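Local atomic coordinates of glycosyl transferase (Staphylococcus aureus, PDB entry 5TZJ), a protein that belongs to the glycosyl transferases with a family 2 domain and a TarS-type linker domain, and holds uridine-diphosphate-N-acetylglucosamine in its pocket. Residues E171-A176 and Y222-L227. Sequence-based numbering, arbitrary orientation.
Sequences EELKSA and YEVMRL. With UD1 (uridine-diphosphate-N-acetylglucosamine), chain C.
Val-224 reaches from helix 218-233 to the loop 171-176 with both of its methyl groups. Its CB points at the loop, and the two branches divide the work: CG1, anti to the backbone N (chi1 174°), lies 3.4 Å from the carbonyl O of Ala-176, a van der Waals approach, while CG2 meets CD2 of Leu-173 tip to tip at 3.5 Å. This single chi1 setting sends one methyl to the loop backbone and the other to a loop side chain. Leu-173 comes the other way, its CB pointing to the helix and its CD2 making the touch. A third, looser touch is made by Met-225, whose chain bends at chi2 and chi3 until CE lies 4.1 Å from CB of Ala-176. No hydrogen bond crosses; the four touching residues are buried, and the join is apolar apart from the carbonyl oxygen. Lys-174, Ser-175 and Ala-176 line the uridine-diphosphate-N-acetylglucosamine pocket. Ala-176 faces both ways: its N is 3.7 Å from O6' of the ligand, and its O and CB meet Val-224 and Met-225. The contact thus joins a pocket loop to helix 218-233, within the range of the TarS linker family. Leu-180 of helix 177-188, which follows the loop directly, packs on Val-224, and Phe-249 of helix 239-256 and Phe-281 of helix 271-282 pack on Met-225.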
loop_
_atom_site.group_PDB
_atom_site.type_symbol
_atom_site.label_atom_id
_atom_site.label_comp_id
_atom_site.label_asym_id
_atom_site.label_seq_id
_atom_site.Cartn_x
_atom_site.Cartn_y
_atom_site.Cartn_z
ATOM N N GLU A 171 7.203 9.917 -7.086
ATOM C CA GLU A 171 7.128 11.267 -6.554
ATOM C C GLU A 171 6.027 12.077 -7.253
ATOM O O GLU A 171 5.575 11.720 -8.337
ATOM C CB GLU A 171 8.494 11.935 -6.711
ATOM C CG GLU A 171 9.599 11.095 -6.048
ATOM C CD GLU A 171 10.943 11.811 -6.034
ATOM O OE1 GLU A 171 11.079 12.760 -6.800
ATOM O OE2 GLU A 171 11.847 11.420 -5.264
ATOM N N GLU A 172 5.611 13.191 -6.615
ATOM C CA GLU A 172 4.504 14.056 -7.096
ATOM C C GLU A 172 3.178 13.295 -7.249
ATOM O O GLU A 172 2.456 13.451 -8.232
ATOM C CB GLU A 172 4.872 14.750 -8.408
ATOM C CG GLU A 172 5.538 16.093 -8.198
ATOM C CD GLU A 172 5.979 16.757 -9.485
ATOM O OE1 GLU A 172 6.866 17.647 -9.433
ATOM O OE2 GLU A 172 5.429 16.396 -10.549
ATOM N N LEU A 173 2.838 12.475 -6.263
ATOM C CA LEU A 173 1.649 11.635 -6.341
ATOM C C LEU A 173 1.038 11.594 -4.949
ATOM O O LEU A 173 1.706 11.193 -3.972
ATOM C CB LEU A 173 2.021 10.237 -6.855
ATOM C CG LEU A 173 0.928 9.217 -6.731
ATOM C CD1 LEU A 173 -0.168 9.561 -7.741
ATOM C CD2 LEU A 173 1.534 7.823 -6.954
ATOM N N LYS A 174 -0.216 12.046 -4.851
ATOM C CA LYS A 174 -0.818 12.240 -3.534
ATOM C C LYS A 174 -0.967 10.919 -2.777
ATOM O O LYS A 174 -0.798 10.888 -1.549
ATOM C CB LYS A 174 -2.169 12.955 -3.649
ATOM C CG LYS A 174 -2.115 14.332 -4.320
ATOM C CD LYS A 174 -1.830 15.445 -3.332
ATOM C CE LYS A 174 -1.737 16.778 -4.038
ATOM N NZ LYS A 174 -1.549 17.902 -3.072
ATOM N N SER A 175 -1.267 9.821 -3.481
ATOM C CA SER A 175 -1.541 8.534 -2.829
ATOM C C SER A 175 -1.408 7.384 -3.839
ATOM O O SER A 175 -1.300 7.593 -5.054
ATOM C CB SER A 175 -2.943 8.517 -2.181
ATOM O OG SER A 175 -3.996 8.623 -3.158
ATOM N N ALA A 176 -1.467 6.155 -3.312
ATOM C CA ALA A 176 -1.153 4.898 -3.989
ATOM C C ALA A 176 0.334 4.751 -4.322
ATOM O O ALA A 176 0.740 3.687 -4.812
ATOM C CB ALA A 176 -1.987 4.680 -5.262
ATOM N N TYR A 222 -4.204 4.825 -12.010
ATOM C CA TYR A 222 -4.143 3.541 -12.696
ATOM C C TYR A 222 -2.821 3.332 -13.410
ATOM O O TYR A 222 -2.491 2.195 -13.735
ATOM C CB TYR A 222 -5.306 3.425 -13.719
ATOM C CG TYR A 222 -6.650 3.162 -13.040
ATOM C CD1 TYR A 222 -6.893 1.955 -12.377
ATOM C CD2 TYR A 222 -7.654 4.136 -13.028
ATOM C CE1 TYR A 222 -8.108 1.732 -11.717
ATOM C CE2 TYR A 222 -8.898 3.886 -12.378
ATOM C CZ TYR A 222 -9.100 2.663 -11.753
ATOM O OH TYR A 222 -10.274 2.373 -11.044
ATOM N N GLU A 223 -2.018 4.394 -13.605
ATOM C CA GLU A 223 -0.641 4.176 -14.033
ATOM C C GLU A 223 0.153 3.451 -12.947
ATOM O O GLU A 223 1.007 2.614 -13.245
ATOM C CB GLU A 223 0.038 5.531 -14.372
ATOM C CG GLU A 223 1.568 5.438 -14.546
ATOM C CD GLU A 223 1.958 4.677 -15.803
ATOM O OE1 GLU A 223 3.156 4.392 -15.999
ATOM O OE2 GLU A 223 1.060 4.334 -16.618
ATOM N N VAL A 224 -0.066 3.790 -11.676
ATOM C CA VAL A 224 0.637 3.019 -10.626
ATOM C C VAL A 224 0.159 1.560 -10.633
ATOM O O VAL A 224 0.940 0.629 -10.373
ATOM C CB VAL A 224 0.392 3.639 -9.242
ATOM C CG1 VAL A 224 1.007 2.753 -8.107
ATOM C CG2 VAL A 224 0.850 5.156 -9.181
ATOM N N MET A 225 -1.119 1.338 -10.938
ATOM C CA MET A 225 -1.603 -0.060 -10.979
ATOM C C MET A 225 -0.937 -0.838 -12.126
ATOM O O MET A 225 -0.475 -1.977 -11.934
ATOM C CB MET A 225 -3.135 -0.094 -11.095
ATOM C CG MET A 225 -3.895 0.567 -9.911
ATOM S SD MET A 225 -3.427 -0.056 -8.290
ATOM C CE MET A 225 -2.480 1.352 -7.622
ATOM N N ARG A 226 -0.870 -0.226 -13.320
ATOM C CA ARG A 226 -0.149 -0.814 -14.449
ATOM C C ARG A 226 1.309 -1.123 -14.094
ATOM O O ARG A 226 1.826 -2.197 -14.428
ATOM C CB ARG A 226 -0.225 0.140 -15.651
ATOM C CG ARG A 226 0.341 -0.442 -16.939
ATOM C CD ARG A 226 0.425 0.615 -18.033
ATOM N NE ARG A 226 1.471 1.596 -17.710
ATOM C CZ ARG A 226 2.788 1.364 -17.800
ATOM N NH1 ARG A 226 3.221 0.188 -18.253
ATOM N NH2 ARG A 226 3.673 2.344 -17.484
ATOM N N LEU A 227 2.025 -0.160 -13.491
ATOM C CA LEU A 227 3.410 -0.435 -13.107
ATOM C C LEU A 227 3.502 -1.649 -12.193
ATOM O O LEU A 227 4.466 -2.416 -12.267
ATOM C CB LEU A 227 4.058 0.795 -12.419
ATOM C CG LEU A 227 4.274 2.004 -13.330
ATOM C CD1 LEU A 227 4.601 3.291 -12.567
ATOM C CD2 LEU A 227 5.432 1.696 -14.281
HETATM C "C1'" UD1 C . -1.929 6.753 4.333
HETATM C "C2'" UD1 C . -0.721 5.840 4.502
HETATM C "C3'" UD1 C . 0.483 6.667 4.195
HETATM C "C4'" UD1 C . 0.469 6.899 2.725
HETATM C "C5'" UD1 C . -0.679 7.864 2.422
HETATM C "C6'" UD1 C . -0.781 8.121 0.947
HETATM C "C7'" UD1 C . -1.328 4.015 6.115
HETATM C "C8'" UD1 C . -2.067 3.320 4.986
HETATM N "N2'" UD1 C . -0.673 5.277 5.880
HETATM O "O1'" UD1 C . -1.822 7.722 5.310
HETATM O "O3'" UD1 C . 1.715 6.052 4.668
HETATM O "O4'" UD1 C . 1.712 7.427 2.307
HETATM O "O5'" UD1 C . -1.965 7.304 2.922
HETATM O "O6'" UD1 C . -0.643 6.910 0.244
HETATM O "O7'" UD1 C . -1.295 3.552 7.199
HETATM N N1 UD1 C . 3.211 14.326 3.633
HETATM C C2 UD1 C . 4.366 14.952 2.929
HETATM N N3 UD1 C . 4.142 15.911 1.801
HETATM C C4 UD1 C . 2.772 16.209 1.398
HETATM C C5 UD1 C . 1.613 15.557 2.092
HETATM C C6 UD1 C . 1.850 14.611 3.209
HETATM O O2 UD1 C . 5.457 14.695 3.270
HETATM O O4 UD1 C . 2.592 16.971 0.505
HETATM C C1B UD1 C . 3.474 13.366 4.674
HETATM C C2B UD1 C . 2.566 13.545 6.011
HETATM O "O2'" UD1 C . 3.170 14.594 6.866
HETATM C C3B UD1 C . 2.541 12.327 6.551
HETATM C C4B UD1 C . 2.658 11.338 5.373
HETATM O O4B UD1 C . 3.169 12.167 4.181
HETATM O O3B UD1 C . 3.755 12.076 7.409
HETATM C C5B UD1 C . 1.429 10.734 4.975
HETATM O O5B UD1 C . 0.511 11.728 4.610
HETATM P PA UD1 C . -0.974 11.651 5.326
HETATM O O1A UD1 C . -1.735 12.929 5.081
HETATM O O2A UD1 C . -0.816 11.367 6.809
HETATM O O3A UD1 C . -1.691 10.341 4.585
HETATM P PB UD1 C . -2.629 9.165 5.273
HETATM O O1B UD1 C . -3.063 9.475 6.689
HETATM O O2B UD1 C . -3.839 9.207 4.353
#